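Local coordinates for protein beta-lactamase (Francisella tularensis subsp. tularensis, PDB 3P09) that probably hydrolyses the beta-lactam ring of antibiotics to a substituted beta-amino acid, as a class A beta-lactamase linked to antibiotic resistance, at residues A180-I185 with P252-I257; K187-N192 with D200-Y205. One frame throughout, in Å; residues are numbered along the deposited sequence.

Contact 1: A180-I185 with P252-I257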
# COMPACT_ATOMS: atom_id res chain seq x y z
N ALA A 180 -7.44 -6.45 -6.38
CA ALA A 180 -6.73 -5.58 -7.31
C ALA A 180 -5.41 -5.09 -6.71
O ALA A 180 -4.37 -5.13 -7.37
CB ALA A 180 -7.61 -4.39 -7.74
N ILE A 181 -5.47 -4.63 -5.47
CA ILE A 181 -4.31 -4.01 -4.85
C ILE A 181 -3.24 -5.05 -4.55
O ILE A 181 -2.06 -4.75 -4.59
CB ILE A 181 -4.67 -3.23 -3.58
CG1 ILE A 181 -3.57 -2.22 -3.26
CG2 ILE A 181 -4.94 -4.18 -2.41
CD1 ILE A 181 -3.45 -1.13 -4.32
N THR A 182 -3.66 -6.29 -4.28
CA THR A 182 -2.72 -7.36 -3.96
C THR A 182 -2.06 -7.91 -5.22
O THR A 182 -0.86 -8.16 -5.24
CB THR A 182 -3.43 -8.51 -3.16
OG1 THR A 182 -3.93 -7.99 -1.94
CG2 THR A 182 -2.46 -9.65 -2.83
N LYS A 183 -2.84 -8.11 -6.28
CA LYS A 183 -2.26 -8.42 -7.59
C LYS A 183 -1.25 -7.32 -7.99
O LYS A 183 -0.20 -7.61 -8.57
CB LYS A 183 -3.35 -8.58 -8.66
CG LYS A 183 -4.18 -9.87 -8.49
CD LYS A 183 -5.01 -10.22 -9.74
CE LYS A 183 -5.72 -9.01 -10.29
NZ LYS A 183 -6.26 -9.25 -11.67
N ASP A 184 -1.56 -6.07 -7.67
CA ASP A 184 -0.67 -4.96 -8.03
C ASP A 184 0.70 -5.06 -7.36
O ASP A 184 1.73 -4.89 -8.01
CB ASP A 184 -1.27 -3.61 -7.63
CG ASP A 184 -2.42 -3.20 -8.53
OD1 ASP A 184 -2.58 -3.80 -9.63
OD2 ASP A 184 -3.15 -2.26 -8.15
N ILE A 185 0.71 -5.29 -6.06
CA ILE A 185 1.99 -5.31 -5.35
C ILE A 185 2.81 -6.52 -5.79
O ILE A 185 4.02 -6.45 -5.91
CB ILE A 185 1.81 -5.27 -3.80
CG1 ILE A 185 3.10 -4.77 -3.13
CG2 ILE A 185 1.41 -6.63 -3.26
CD1 ILE A 185 2.92 -4.45 -1.64
N PRO A 252 7.86 -16.30 -2.50
CA PRO A 252 7.14 -15.18 -1.89
C PRO A 252 5.65 -15.17 -2.21
O PRO A 252 5.21 -15.71 -3.23
CB PRO A 252 7.84 -13.95 -2.47
CG PRO A 252 8.54 -14.43 -3.69
CD PRO A 252 8.90 -15.86 -3.44
N ILE A 253 4.88 -14.56 -1.31
CA ILE A 253 3.45 -14.39 -1.53
C ILE A 253 3.09 -12.93 -1.32
O ILE A 253 3.86 -12.17 -0.74
CB ILE A 253 2.62 -15.29 -0.59
CG1 ILE A 253 3.01 -15.04 0.87
CG2 ILE A 253 2.87 -16.75 -0.90
CD1 ILE A 253 1.90 -15.31 1.83
N ALA A 254 1.93 -12.52 -1.82
CA ALA A 254 1.46 -11.17 -1.51
C ALA A 254 0.22 -11.31 -0.67
O ALA A 254 -0.54 -12.28 -0.81
CB ALA A 254 1.17 -10.40 -2.78
N LEU A 255 -0.01 -10.36 0.22
CA LEU A 255 -1.17 -10.42 1.09
C LEU A 255 -1.69 -9.02 1.29
O LEU A 255 -0.95 -8.15 1.74
CB LEU A 255 -0.80 -11.04 2.43
CG LEU A 255 -1.81 -10.91 3.56
CD1 LEU A 255 -3.15 -11.58 3.21
CD2 LEU A 255 -1.23 -11.49 4.84
N GLY A 256 -2.95 -8.79 0.94
CA GLY A 256 -3.61 -7.52 1.19
C GLY A 256 -4.71 -7.72 2.22
O GLY A 256 -5.50 -8.66 2.09
N ILE A 257 -4.75 -6.87 3.24
CA ILE A 257 -5.83 -6.88 4.22
C ILE A 257 -6.35 -5.45 4.37
O ILE A 257 -5.59 -4.55 4.75
CB ILE A 257 -5.35 -7.38 5.60
CG1 ILE A 257 -4.73 -8.78 5.48
CG2 ILE A 257 -6.50 -7.38 6.59
CD1 ILE A 257 -4.15 -9.31 6.78

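Contact 2: K187-N192 with D200-Y205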
# COMPACT_ATOMS: atom_id res chain seq x y z
N LYS A 187 2.63 -8.00 -8.78
CA LYS A 187 3.09 -7.78 -10.14
C LYS A 187 4.30 -6.85 -10.15
O LYS A 187 5.28 -7.08 -10.87
CB LYS A 187 1.96 -7.22 -11.01
CG LYS A 187 2.32 -7.04 -12.47
CD LYS A 187 1.05 -6.99 -13.32
CE LYS A 187 1.37 -6.79 -14.79
NZ LYS A 187 2.26 -7.86 -15.33
N LEU A 188 4.25 -5.82 -9.31
CA LEU A 188 5.37 -4.87 -9.25
C LEU A 188 6.65 -5.52 -8.72
O LEU A 188 7.76 -5.25 -9.21
CB LEU A 188 4.98 -3.65 -8.41
CG LEU A 188 4.06 -2.64 -9.11
CD1 LEU A 188 3.53 -1.64 -8.12
CD2 LEU A 188 4.79 -1.92 -10.27
N ALA A 189 6.52 -6.37 -7.72
CA ALA A 189 7.70 -6.94 -7.07
C ALA A 189 8.25 -8.16 -7.82
O ALA A 189 9.46 -8.41 -7.82
CB ALA A 189 7.37 -7.30 -5.61
N PHE A 190 7.36 -8.91 -8.46
CA PHE A 190 7.74 -10.20 -9.05
C PHE A 190 7.37 -10.39 -10.51
O PHE A 190 7.82 -11.35 -11.15
CB PHE A 190 7.13 -11.33 -8.23
CG PHE A 190 7.46 -11.26 -6.77
CD1 PHE A 190 8.77 -11.39 -6.34
CD2 PHE A 190 6.47 -11.04 -5.84
CE1 PHE A 190 9.08 -11.31 -5.00
CE2 PHE A 190 6.77 -10.96 -4.50
CZ PHE A 190 8.09 -11.09 -4.08
N GLY A 191 6.58 -9.46 -11.05
CA GLY A 191 6.03 -9.62 -12.39
C GLY A 191 6.89 -9.12 -13.53
O GLY A 191 8.10 -8.97 -13.41
N ASN A 192 6.25 -8.84 -14.66
CA ASN A 192 7.00 -8.50 -15.86
C ASN A 192 6.87 -7.06 -16.34
O ASN A 192 7.11 -6.77 -17.51
CB ASN A 192 6.68 -9.48 -17.01
CG ASN A 192 5.19 -9.53 -17.34
OD1 ASN A 192 4.43 -8.62 -17.01
ND2 ASN A 192 4.77 -10.61 -17.99
N ASP A 200 14.06 -5.11 -7.66
CA ASP A 200 14.86 -5.20 -6.45
C ASP A 200 14.77 -3.89 -5.64
O ASP A 200 14.72 -3.89 -4.41
CB ASP A 200 16.31 -5.55 -6.80
CG ASP A 200 16.48 -7.00 -7.23
OD1 ASP A 200 15.57 -7.82 -6.96
OD2 ASP A 200 17.52 -7.34 -7.84
N ILE A 201 14.71 -2.78 -6.35
CA ILE A 201 14.62 -1.47 -5.71
C ILE A 201 13.28 -1.31 -5.02
O ILE A 201 13.19 -0.83 -3.88
CB ILE A 201 14.81 -0.34 -6.76
CG1 ILE A 201 16.27 -0.31 -7.23
CG2 ILE A 201 14.39 1.00 -6.18
CD1 ILE A 201 16.53 0.57 -8.45
N PHE A 202 12.23 -1.72 -5.72
CA PHE A 202 10.89 -1.66 -5.18
C PHE A 202 10.79 -2.50 -3.90
O PHE A 202 10.28 -2.05 -2.87
CB PHE A 202 9.90 -2.16 -6.23
CG PHE A 202 8.47 -2.16 -5.80
CD1 PHE A 202 7.76 -0.97 -5.71
CD2 PHE A 202 7.81 -3.35 -5.52
CE1 PHE A 202 6.43 -0.95 -5.33
CE2 PHE A 202 6.47 -3.35 -5.13
CZ PHE A 202 5.78 -2.15 -5.04
N ILE A 203 11.28 -3.72 -3.98
CA ILE A 203 11.27 -4.63 -2.84
C ILE A 203 12.02 -4.04 -1.65
O ILE A 203 11.55 -4.10 -0.52
CB ILE A 203 11.92 -5.96 -3.24
CG1 ILE A 203 10.93 -6.78 -4.08
CG2 ILE A 203 12.37 -6.73 -2.00
CD1 ILE A 203 11.56 -7.97 -4.79
N LYS A 204 13.19 -3.47 -1.90
CA LYS A 204 13.96 -2.86 -0.81
C LYS A 204 13.21 -1.70 -0.13
O LYS A 204 13.21 -1.59 1.10
CB LYS A 204 15.35 -2.44 -1.30
CG LYS A 204 16.28 -1.88 -0.22
CD LYS A 204 16.47 -2.86 0.94
CE LYS A 204 17.72 -2.55 1.77
NZ LYS A 204 17.63 -1.25 2.51
N TYR A 205 12.55 -0.85 -0.91
CA TYR A 205 11.74 0.22 -0.31
C TYR A 205 10.69 -0.35 0.65
O TYR A 205 10.50 0.15 1.77
CB TYR A 205 10.96 1.01 -1.36
CG TYR A 205 11.73 1.87 -2.33
CD1 TYR A 205 12.80 2.67 -1.94
CD2 TYR A 205 11.34 1.92 -3.67
CE1 TYR A 205 13.47 3.48 -2.88
CE2 TYR A 205 11.99 2.71 -4.60
CZ TYR A 205 13.05 3.49 -4.20
OH TYR A 205 13.66 4.25 -5.18

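Contact 1: A180-I185 with P252-I257
Helix 178-190 of this class A beta-lactamase fold lies here against one face of the five-stranded antiparallel sheet, on strand 253-260. Segments 180-185 and 253-257 run roughly antiparallel, at 148°, and their axes come within 7.5 Å, a close approach that small residues on the strand make possible. T182 sits over G256, their CA atoms 5.2 Å apart; because the glycine has no side chain, the threonine hydroxyl can lie directly over its backbone. That hydroxyl, OG1, lies beside the backbone N of T182 (chi1 -61°) and stands 3.1 Å from G256 N, but the angle is too poor for a hydrogen bond; its bond goes back one turn to P178 O, so the buried oxygen is satisfied within its own helix. Strand 253-260 is the middle strand of the sheet, and G256 makes its backbone hydrogen bonding with Y42 of strand 38-44. The other branch of T182, CG2, is anti to the backbone N and reaches A254 CB at 3.7 Å. One turn on, I185 sets its CG2 branch against the same methyl, 3.8 Å from A254 CB, so the alanine meets two helix methyls while remaining short enough to let the helix close in. L255 and I257 point away from helix 178-190 and pack on helix 271-289, as I253 also does. I181 and I185 both touch F68 of helix 66-80 as well.

Contact 2: K187-N192 with D200-Y205
The ring of F202 makes the broadest contact, receiving L188 over one face and A189 beside it. L188 CB lies 3.6 Å from F202 CE2 and 4.0 Å from the ring centroid, 26° off the normal, a CH-pi contact displaced toward the rim; L188 CD1 adds a touch on CZ. F202 reaches across because its CG is anti to the backbone N (chi1 -180°), which carries the ring out from its helix. At the ring edge and in its plane lies A189 CB, whose small size allows the CA atoms of A189 and I203 to come within 6.0 Å. I203 CG1 lies 3.9 Å from A189 CB. The chain ends with I203 CD1 3.7 Å from A189 O, near F190 CE1. Farther out, F68 packs on L188 and L75 on F202, both from helix 66-80, while W246 of the sheet touches F190 and I203. G191, the first residue to leave helical geometry, still ties its N to K187 O at 2.7 Å and closes the last turn. Two consecutive helices, 178-190 and 196-208, are thus joined by a short loop and packed together at the last turn of the first, within the helical part of the class A beta-lactamase fold.

Helix 178-190 serves both contacts: its earlier turns meet the sheet in contact 1 and its last turn meets helix 196-208 in contact 2, the two centres lying about 12 Å apart. They touch directly where P252 CB, at the start of the strand segment, comes 3.3 Å from F190 CZ, and more loosely where I185 O lies 4.0 Å from F202 CE2. One helix thus bridges the sheet and the helical part of the fold, with F68 a common neighbour. Helix 66-80, which carries F68, follows S64 and includes K67, which fit the SxxK pattern of serine beta-lactamases; I185 and F202 lie near this probable active site without touching its residues.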